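PDB 2PYJ: DNA polymerase from Bacillus phage phi29, which copies viral DNA by protein-primed strand displacement with high processivity and fidelity, and also carries a 3'-5' exonuclease activity. Local coordinates for residues E244-D249 with E486-R491; L253-M258 with M385-Y390. The protein carries 2 engineered substitutions. All coordinates share one frame; numbering follows the deposited sequence.

Overall arrangement
Both contacts belong to the polymerization region, and both touch the same incoming dGTP, yet their centres lie about 25 Å apart. Interaction 1 pairs strands 241-250 and 483-489 in an antiparallel sheet of the palm. It is mostly buried, with Glu244, Glu486 and Lys490 exposed. Backbone hydrogen bonds dominate it, and its metal end reaches the triphosphate. Interaction 2 is wholly buried and nearer the centre of the chain. It packs helix 253-260 against helix 376-393 of the fingers through side chains, with no hydrogen bond between the segments. Strand 241-250 is followed after two residues by helix 253-260, so one run of chain supplies a metal ligand and then the tyrosine that packs against the sugar.

Interaction 1 (E244-D249 with E486-R491); sequences EGMVFD and ESTFKR. With MG (magnesium ion), chain S; MN (manganese (II) ion), chain R; DGT (2'-deoxyguanosine-5'-triphosphate), chain T.
Backbone hydrogen bonds join Gly245 to Phe489 and Val247 to Ser487 in an antiparallel ladder. Phe489 N to Gly245 O is short at 2.8 Å, and Val247 N to Ser487 O is 2.9 Å. Val247 O takes two donors. Glu486 N lies 2.8 Å from Val247 O, while the bond from Ser487 N is weak. Glu486 and Ser487 thus both face Val247 in a classic beta bulge. From the bulge itself, the Glu486 side chain runs alongside Val247, its carboxylate OE2 in van der Waals contact with Val247 CG1 at 3.7 Å.

Apolar contacts centre on Phe489. Its CG sits between the backbone N and the carbonyl carbon (chi1 57°), which lays the ring over the backbone of Gly245. Gly245 CA makes a CH-pi contact with one ring face, 3.7 Å from the centroid. Val247 CG2 meets the ring at its edge, 4.1 Å from Phe489 CE2.

Polar contacts gather at Asp249. Its OD1 binds magnesium at 2.1 Å and its OD2 binds manganese at 2.0 Å. Val250 O and Asp458 also bind the manganese. The carboxylate therefore bridges both metals beside the triphosphate. A water between Asp249 OD1 and Glu486 OE1, unusually close to Glu486, probably connects this metal ligand to the paired strand.

Interaction 2 (L253-M258 with M385-Y390); sequences LYPAQM and MLNSLY. With DGT (2'-deoxyguanosine-5'-triphosphate), chain T; EDO (1,2-ethanediol), chain B; nucleotides of chain C.
Helices 253-258 and 385-390 cross at 66°, their axes 9.1 Å apart at closest approach, with Pro255 and Leu386 nearest in backbone. Tyr254 sends its ring edge toward the face of Tyr390 in a T-shaped stack. The planes stand at 74°, and Tyr254 CD1 lies 3.5 Å from Tyr390 CE2. The Tyr390 hydroxyl is hydrogen-bonded to that of Tyr226. Pro255 CG packs on Leu386 CB at 3.6 Å, the two side chains crossing at about a right angle. Farther along, Met258 SD lies 4.0 Å from Tyr390 CB, and the bend at chi3 turns CE toward Leu389 CD2.

The nucleotide touches both helices. DGT C2' sits over one face of the Tyr254 ring, 3.6 Å from Tyr254 CG. Tyr254 N donates a nearly straight bond (173°) to DGT O3' at 3.2 Å. Asn387 reaches in from the other helix. Its OD1 lies 3.4 Å from Pro255 CD and accepts a weak bond from DGT O3', while its ND2 gives a weak bond to DGT O1B. Tyr254 and Tyr390 are probably involved in nucleotide selection. Tyr254 against the deoxyribose C2' is consistent with the steric gate of family B polymerases.

Interaction 1 (E244-D249 with E486-R491)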
loop_
_atom_site.group_PDB
_atom_site.type_symbol
_atom_site.label_atom_id
_atom_site.label_comp_id
_atom_site.label_asym_id
_atom_site.label_seq_id
_atom_site.Cartn_x
_atom_site.Cartn_y
_atom_site.Cartn_z
ATOM N N GLU G 244 -11.783 16.840 24.777
ATOM C CA GLU G 244 -12.625 15.787 24.201
ATOM C C GLU G 244 -12.865 15.974 22.696
ATOM O O GLU G 244 -12.906 17.097 22.190
ATOM C CB GLU G 244 -13.954 15.689 24.940
ATOM C CG GLU G 244 -13.809 15.201 26.368
ATOM C CD GLU G 244 -15.135 14.913 27.029
ATOM O OE1 GLU G 244 -16.161 15.518 26.630
ATOM O OE2 GLU G 244 -15.153 14.080 27.952
ATOM N N GLY G 245 -13.011 14.856 21.996
ATOM C CA GLY G 245 -13.260 14.874 20.567
ATOM C C GLY G 245 -13.563 13.495 20.012
ATOM O O GLY G 245 -13.627 12.522 20.755
ATOM N N MET G 246 -13.767 13.417 18.702
ATOM C CA MET G 246 -14.114 12.147 18.060
ATOM C C MET G 246 -13.602 12.058 16.636
ATOM O O MET G 246 -13.273 13.064 16.009
ATOM C CB MET G 246 -15.640 11.896 18.091
ATOM C CG MET G 246 -16.480 13.154 18.183
ATOM S SD MET G 246 -18.252 12.925 17.922
ATOM C CE MET G 246 -18.591 11.450 18.871
ATOM N N VAL G 247 -13.536 10.829 16.143
ATOM C CA VAL G 247 -13.097 10.549 14.806
ATOM C C VAL G 247 -14.146 9.694 14.116
ATOM O O VAL G 247 -14.643 8.717 14.687
ATOM C CB VAL G 247 -11.739 9.797 14.776
ATOM C CG1 VAL G 247 -11.229 9.671 13.341
ATOM C CG2 VAL G 247 -10.695 10.501 15.676
ATOM N N PHE G 248 -14.469 10.082 12.886
ATOM C CA PHE G 248 -15.332 9.313 12.002
ATOM C C PHE G 248 -14.530 8.963 10.767
ATOM O O PHE G 248 -13.772 9.782 10.288
ATOM C CB PHE G 248 -16.571 10.124 11.605
ATOM C CG PHE G 248 -17.531 10.361 12.744
ATOM C CD1 PHE G 248 -17.418 11.496 13.542
ATOM C CD2 PHE G 248 -18.530 9.445 13.027
ATOM C CE1 PHE G 248 -18.302 11.719 14.595
ATOM C CE2 PHE G 248 -19.414 9.651 14.088
ATOM C CZ PHE G 248 -19.295 10.791 14.874
ATOM N N ASP G 249 -14.708 7.745 10.259
ATOM C CA ASP G 249 -13.911 7.236 9.124
ATOM C C ASP G 249 -14.833 6.510 8.165
ATOM O O ASP G 249 -15.560 5.612 8.578
ATOM C CB ASP G 249 -12.827 6.265 9.642
ATOM C CG ASP G 249 -11.809 5.847 8.556
ATOM O OD1 ASP G 249 -10.652 6.316 8.674
ATOM O OD2 ASP G 249 -12.137 5.054 7.602
ATOM N N GLU G 486 -15.224 5.979 14.667
ATOM C CA GLU G 486 -13.988 5.249 14.907
ATOM C C GLU G 486 -13.592 5.298 16.373
ATOM O O GLU G 486 -13.212 4.269 16.955
ATOM C CB GLU G 486 -12.862 5.795 14.034
ATOM C CG GLU G 486 -11.513 5.147 14.296
ATOM C CD GLU G 486 -10.393 5.844 13.578
ATOM O OE1 GLU G 486 -10.360 5.777 12.334
ATOM O OE2 GLU G 486 -9.536 6.460 14.263
ATOM N N SER G 487 -13.673 6.486 16.969
ATOM C CA SER G 487 -13.310 6.652 18.375
ATOM C C SER G 487 -13.801 7.952 18.960
ATOM O O SER G 487 -14.171 8.893 18.233
ATOM C CB SER G 487 -11.796 6.596 18.542
ATOM O OG SER G 487 -11.184 7.718 17.926
ATOM N N THR G 488 -13.809 7.984 20.288
ATOM C CA THR G 488 -13.962 9.204 21.049
ATOM C C THR G 488 -12.744 9.311 21.968
ATOM O O THR G 488 -12.352 8.331 22.605
ATOM C CB THR G 488 -15.259 9.193 21.864
ATOM O OG1 THR G 488 -16.369 9.009 20.976
ATOM C CG2 THR G 488 -15.439 10.497 22.616
ATOM N N PHE G 489 -12.141 10.493 22.020
ATOM C CA PHE G 489 -10.932 10.694 22.837
ATOM C C PHE G 489 -11.114 11.737 23.941
ATOM O O PHE G 489 -11.938 12.645 23.829
ATOM C CB PHE G 489 -9.695 10.974 21.954
ATOM C CG PHE G 489 -9.830 12.156 21.025
ATOM C CD1 PHE G 489 -9.737 13.465 21.508
ATOM C CD2 PHE G 489 -9.993 11.964 19.659
ATOM C CE1 PHE G 489 -9.838 14.558 20.644
ATOM C CE2 PHE G 489 -10.086 13.053 18.784
ATOM C CZ PHE G 489 -10.006 14.353 19.281
ATOM N N LYS G 490 -10.359 11.563 25.023
ATOM C CA LYS G 490 -10.404 12.450 26.177
ATOM C C LYS G 490 -9.515 13.664 25.930
ATOM O O LYS G 490 -9.836 14.776 26.337
ATOM C CB LYS G 490 -9.947 11.691 27.429
ATOM C CG LYS G 490 -10.063 12.465 28.748
ATOM C CD LYS G 490 -9.836 11.536 29.937
ATOM C CE LYS G 490 -9.948 12.268 31.262
ATOM N NZ LYS G 490 -9.824 11.335 32.424
ATOM N N ARG G 491 -8.381 13.427 25.275
ATOM C CA ARG G 491 -7.475 14.493 24.847
ATOM C C ARG G 491 -6.668 14.051 23.625
ATOM O O ARG G 491 -6.572 12.849 23.328
ATOM C CB ARG G 491 -6.541 14.951 25.986
ATOM C CG ARG G 491 -5.697 13.855 26.626
ATOM C CD ARG G 491 -4.610 14.453 27.506
ATOM N NE ARG G 491 -3.725 13.422 28.047
ATOM C CZ ARG G 491 -2.606 13.655 28.731
ATOM N NH1 ARG G 491 -2.209 14.898 28.980
ATOM N NH2 ARG G 491 -1.879 12.636 29.161
HETATM MG MG MG S . -9.362 6.038 6.978
HETATM MN MN MN R . -12.024 4.284 5.807
HETATM P PG DGT T . -12.226 0.968 6.216
HETATM O O1G DGT T . -11.185 0.015 6.748
HETATM O O2G DGT T . -13.613 0.405 6.356
HETATM O O3G DGT T . -12.110 2.478 6.557
HETATM O O3B DGT T . -11.912 0.903 4.624
HETATM P PB DGT T . -11.197 2.064 3.746
HETATM O O1B DGT T . -11.073 1.516 2.346
HETATM O O2B DGT T . -11.814 3.429 4.072
HETATM O O3A DGT T . -9.674 2.076 4.311
HETATM P PA DGT T . -8.967 3.352 4.995
HETATM O O1A DGT T . -7.735 2.764 5.702
HETATM O O2A DGT T . -9.997 4.248 5.751
HETATM O "O5'" DGT T . -8.354 4.091 3.727
HETATM C "C5'" DGT T . -9.060 5.099 3.035
HETATM C "C4'" DGT T . -8.767 4.999 1.560
HETATM O "O4'" DGT T . -7.352 5.161 1.269
HETATM C "C3'" DGT T . -9.174 3.679 0.909
HETATM O "O3'" DGT T . -10.578 3.570 0.609
HETATM C "C2'" DGT T . -8.348 3.738 -0.348
HETATM C "C1'" DGT T . -7.035 4.359 0.144
HETATM N N9 DGT T . -6.218 3.205 0.550
HETATM C C8 DGT T . -6.037 2.691 1.795
HETATM N N7 DGT T . -5.246 1.587 1.720
HETATM C C5 DGT T . -4.931 1.403 0.429
HETATM C C6 DGT T . -4.135 0.437 -0.349
HETATM O O6 DGT T . -3.537 -0.510 0.196
HETATM N N1 DGT T . -4.077 0.585 -1.672
HETATM C C2 DGT T . -4.705 1.581 -2.325
HETATM N N2 DGT T . -4.571 1.644 -3.663
HETATM N N3 DGT T . -5.460 2.520 -1.669
HETATM C C4 DGT T . -5.591 2.456 -0.324
HETATM O O HOH W 1 -9.061 7.160 10.635
HETATM O O HOH W 2 -8.395 7.847 7.780
#

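Interaction 2 (L253-M258 with M385-Y390)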
loop_
_atom_site.group_PDB
_atom_site.type_symbol
_atom_site.label_atom_id
_atom_site.label_comp_id
_atom_site.label_asym_id
_atom_site.label_seq_id
_atom_site.Cartn_x
_atom_site.Cartn_y
_atom_site.Cartn_z
ATOM N N LEU G 253 -13.904 4.023 1.544
ATOM C CA LEU G 253 -14.234 5.273 0.834
ATOM C C LEU G 253 -14.073 5.211 -0.687
ATOM O O LEU G 253 -14.988 5.568 -1.410
ATOM C CB LEU G 253 -13.463 6.495 1.374
ATOM C CG LEU G 253 -13.843 7.819 0.654
ATOM C CD1 LEU G 253 -15.320 8.209 0.873
ATOM C CD2 LEU G 253 -12.926 8.989 1.010
ATOM N N TYR G 254 -12.914 4.783 -1.173
ATOM C CA TYR G 254 -12.691 4.783 -2.619
ATOM C C TYR G 254 -13.634 3.794 -3.334
ATOM O O TYR G 254 -14.211 4.146 -4.350
ATOM C CB TYR G 254 -11.221 4.509 -2.970
ATOM C CG TYR G 254 -10.242 5.652 -2.684
ATOM C CD1 TYR G 254 -9.040 5.730 -3.374
ATOM C CD2 TYR G 254 -10.516 6.640 -1.716
ATOM C CE1 TYR G 254 -8.108 6.752 -3.114
ATOM C CE2 TYR G 254 -9.595 7.665 -1.452
ATOM C CZ TYR G 254 -8.386 7.708 -2.155
ATOM O OH TYR G 254 -7.473 8.719 -1.920
ATOM N N PRO G 255 -13.769 2.542 -2.815
ATOM C CA PRO G 255 -14.776 1.610 -3.353
ATOM C C PRO G 255 -16.231 2.138 -3.311
ATOM O O PRO G 255 -17.020 1.787 -4.163
ATOM C CB PRO G 255 -14.629 0.369 -2.463
ATOM C CG PRO G 255 -13.241 0.439 -1.938
ATOM C CD PRO G 255 -12.959 1.901 -1.755
ATOM N N ALA G 256 -16.556 2.966 -2.318
ATOM C CA ALA G 256 -17.871 3.640 -2.249
ATOM C C ALA G 256 -18.054 4.648 -3.394
ATOM O O ALA G 256 -19.141 4.769 -3.934
ATOM C CB ALA G 256 -18.050 4.331 -0.910
ATOM N N GLN G 257 -16.986 5.362 -3.753
ATOM C CA GLN G 257 -17.019 6.267 -4.912
ATOM C C GLN G 257 -17.190 5.466 -6.204
ATOM O O GLN G 257 -18.003 5.806 -7.055
ATOM C CB GLN G 257 -15.750 7.141 -4.976
ATOM C CG GLN G 257 -15.509 7.997 -3.732
ATOM C CD GLN G 257 -16.755 8.667 -3.216
ATOM O OE1 GLN G 257 -17.246 9.609 -3.805
ATOM N NE2 GLN G 257 -17.273 8.178 -2.106
ATOM N N MET G 258 -16.420 4.384 -6.316
ATOM C CA MET G 258 -16.529 3.428 -7.432
ATOM C C MET G 258 -17.932 2.850 -7.575
ATOM O O MET G 258 -18.390 2.578 -8.684
ATOM C CB MET G 258 -15.520 2.287 -7.245
ATOM C CG MET G 258 -14.066 2.747 -7.376
ATOM S SD MET G 258 -12.874 1.473 -6.946
ATOM C CE MET G 258 -12.999 0.382 -8.370
ATOM N N MET G 385 -8.621 -6.293 -1.671
ATOM C CA MET G 385 -9.148 -6.596 -2.994
ATOM C C MET G 385 -9.852 -5.344 -3.553
ATOM O O MET G 385 -9.627 -4.954 -4.684
ATOM C CB MET G 385 -10.104 -7.805 -2.966
ATOM C CG MET G 385 -9.462 -9.110 -2.488
ATOM S SD MET G 385 -7.982 -9.588 -3.409
ATOM C CE MET G 385 -8.742 -10.293 -4.874
ATOM N N LEU G 386 -10.681 -4.719 -2.727
ATOM C CA LEU G 386 -11.426 -3.498 -3.107
ATOM C C LEU G 386 -10.501 -2.322 -3.450
ATOM O O LEU G 386 -10.657 -1.675 -4.493
ATOM C CB LEU G 386 -12.397 -3.100 -1.972
ATOM C CG LEU G 386 -13.539 -4.083 -1.713
ATOM C CD1 LEU G 386 -14.099 -3.925 -0.313
ATOM C CD2 LEU G 386 -14.645 -3.908 -2.779
ATOM N N ASN G 387 -9.519 -2.071 -2.591
ATOM C CA ASN G 387 -8.613 -0.933 -2.772
ATOM C C ASN G 387 -7.567 -1.120 -3.879
ATOM O O ASN G 387 -7.197 -0.154 -4.550
ATOM C CB ASN G 387 -7.939 -0.583 -1.444
ATOM C CG ASN G 387 -8.915 -0.004 -0.431
ATOM O OD1 ASN G 387 -9.950 0.542 -0.801
ATOM N ND2 ASN G 387 -8.588 -0.128 0.856
ATOM N N SER G 388 -7.096 -2.356 -4.068
ATOM C CA SER G 388 -6.075 -2.641 -5.090
ATOM C C SER G 388 -6.647 -2.631 -6.497
ATOM O O SER G 388 -5.919 -2.442 -7.452
ATOM C CB SER G 388 -5.337 -3.962 -4.805
ATOM O OG SER G 388 -6.176 -5.089 -4.951
ATOM N N LEU G 389 -7.960 -2.826 -6.628
ATOM C CA LEU G 389 -8.615 -2.678 -7.938
ATOM C C LEU G 389 -8.498 -1.226 -8.389
ATOM O O LEU G 389 -8.100 -0.952 -9.517
ATOM C CB LEU G 389 -10.081 -3.125 -7.909
ATOM C CG LEU G 389 -10.730 -3.165 -9.313
ATOM C CD1 LEU G 389 -10.004 -4.145 -10.242
ATOM C CD2 LEU G 389 -12.227 -3.486 -9.253
ATOM N N TYR G 390 -8.830 -0.296 -7.497
ATOM C CA TYR G 390 -8.608 1.120 -7.766
ATOM C C TYR G 390 -7.150 1.344 -8.207
ATOM O O TYR G 390 -6.885 1.940 -9.264
ATOM C CB TYR G 390 -8.945 1.990 -6.533
ATOM C CG TYR G 390 -8.001 3.167 -6.362
ATOM C CD1 TYR G 390 -7.916 4.167 -7.339
ATOM C CD2 TYR G 390 -7.172 3.268 -5.240
ATOM C CE1 TYR G 390 -7.065 5.217 -7.201
ATOM C CE2 TYR G 390 -6.299 4.344 -5.093
ATOM C CZ TYR G 390 -6.245 5.304 -6.076
ATOM O OH TYR G 390 -5.378 6.359 -5.955
HETATM P PG DGT T . -12.226 0.968 6.216
HETATM O O1G DGT T . -11.185 0.015 6.748
HETATM O O2G DGT T . -13.613 0.405 6.356
HETATM O O3G DGT T . -12.110 2.478 6.557
HETATM O O3B DGT T . -11.912 0.903 4.624
HETATM P PB DGT T . -11.197 2.064 3.746
HETATM O O1B DGT T . -11.073 1.516 2.346
HETATM O O2B DGT T . -11.814 3.429 4.072
HETATM O O3A DGT T . -9.674 2.076 4.311
HETATM P PA DGT T . -8.967 3.352 4.995
HETATM O O1A DGT T . -7.735 2.764 5.702
HETATM O O2A DGT T . -9.997 4.248 5.751
HETATM O "O5'" DGT T . -8.354 4.091 3.727
HETATM C "C5'" DGT T . -9.060 5.099 3.035
HETATM C "C4'" DGT T . -8.767 4.999 1.560
HETATM O "O4'" DGT T . -7.352 5.161 1.269
HETATM C "C3'" DGT T . -9.174 3.679 0.909
HETATM O "O3'" DGT T . -10.578 3.570 0.609
HETATM C "C2'" DGT T . -8.348 3.738 -0.348
HETATM C "C1'" DGT T . -7.035 4.359 0.144
HETATM N N9 DGT T . -6.218 3.205 0.550
HETATM C C8 DGT T . -6.037 2.691 1.795
HETATM N N7 DGT T . -5.246 1.587 1.720
HETATM C C5 DGT T . -4.931 1.403 0.429
HETATM C C6 DGT T . -4.135 0.437 -0.349
HETATM O O6 DGT T . -3.537 -0.510 0.196
HETATM N N1 DGT T . -4.077 0.585 -1.672
HETATM C C2 DGT T . -4.705 1.581 -2.325
HETATM N N2 DGT T . -4.571 1.644 -3.663
HETATM N N3 DGT T . -5.460 2.520 -1.669
HETATM C C4 DGT T . -5.591 2.456 -0.324
HETATM C C1 EDO B . -19.263 8.138 0.904
HETATM O O1 EDO B . -19.416 8.737 2.204
HETATM C C2 EDO B . -20.222 8.797 -0.090
HETATM O O2 EDO B . -19.992 8.309 -1.419
ATOM P P DC C 4 1.080 -5.964 -8.184
ATOM O OP1 DC C 4 1.145 -5.913 -6.706
ATOM O OP2 DC C 4 0.328 -7.025 -8.854
ATOM O "O5'" DC C 4 0.578 -4.601 -8.828
ATOM C "C5'" DC C 4 0.942 -3.359 -8.331
ATOM C "C4'" DC C 4 -0.289 -2.491 -8.392
ATOM O "O4'" DC C 4 -1.322 -3.071 -7.540
ATOM C "C3'" DC C 4 -0.061 -1.088 -7.905
ATOM O "O3'" DC C 4 0.384 -0.274 -8.998
ATOM C "C2'" DC C 4 -1.449 -0.718 -7.420
ATOM C "C1'" DC C 4 -2.013 -2.035 -6.874
ATOM N N1 DC C 4 -1.874 -2.132 -5.372
ATOM C C2 DC C 4 -2.630 -1.248 -4.580
ATOM O O2 DC C 4 -3.388 -0.432 -5.106
ATOM N N3 DC C 4 -2.518 -1.308 -3.242
ATOM C C4 DC C 4 -1.703 -2.178 -2.665
ATOM N N4 DC C 4 -1.652 -2.154 -1.336
ATOM C C5 DC C 4 -0.918 -3.096 -3.435
ATOM C C6 DC C 4 -1.029 -3.033 -4.770
#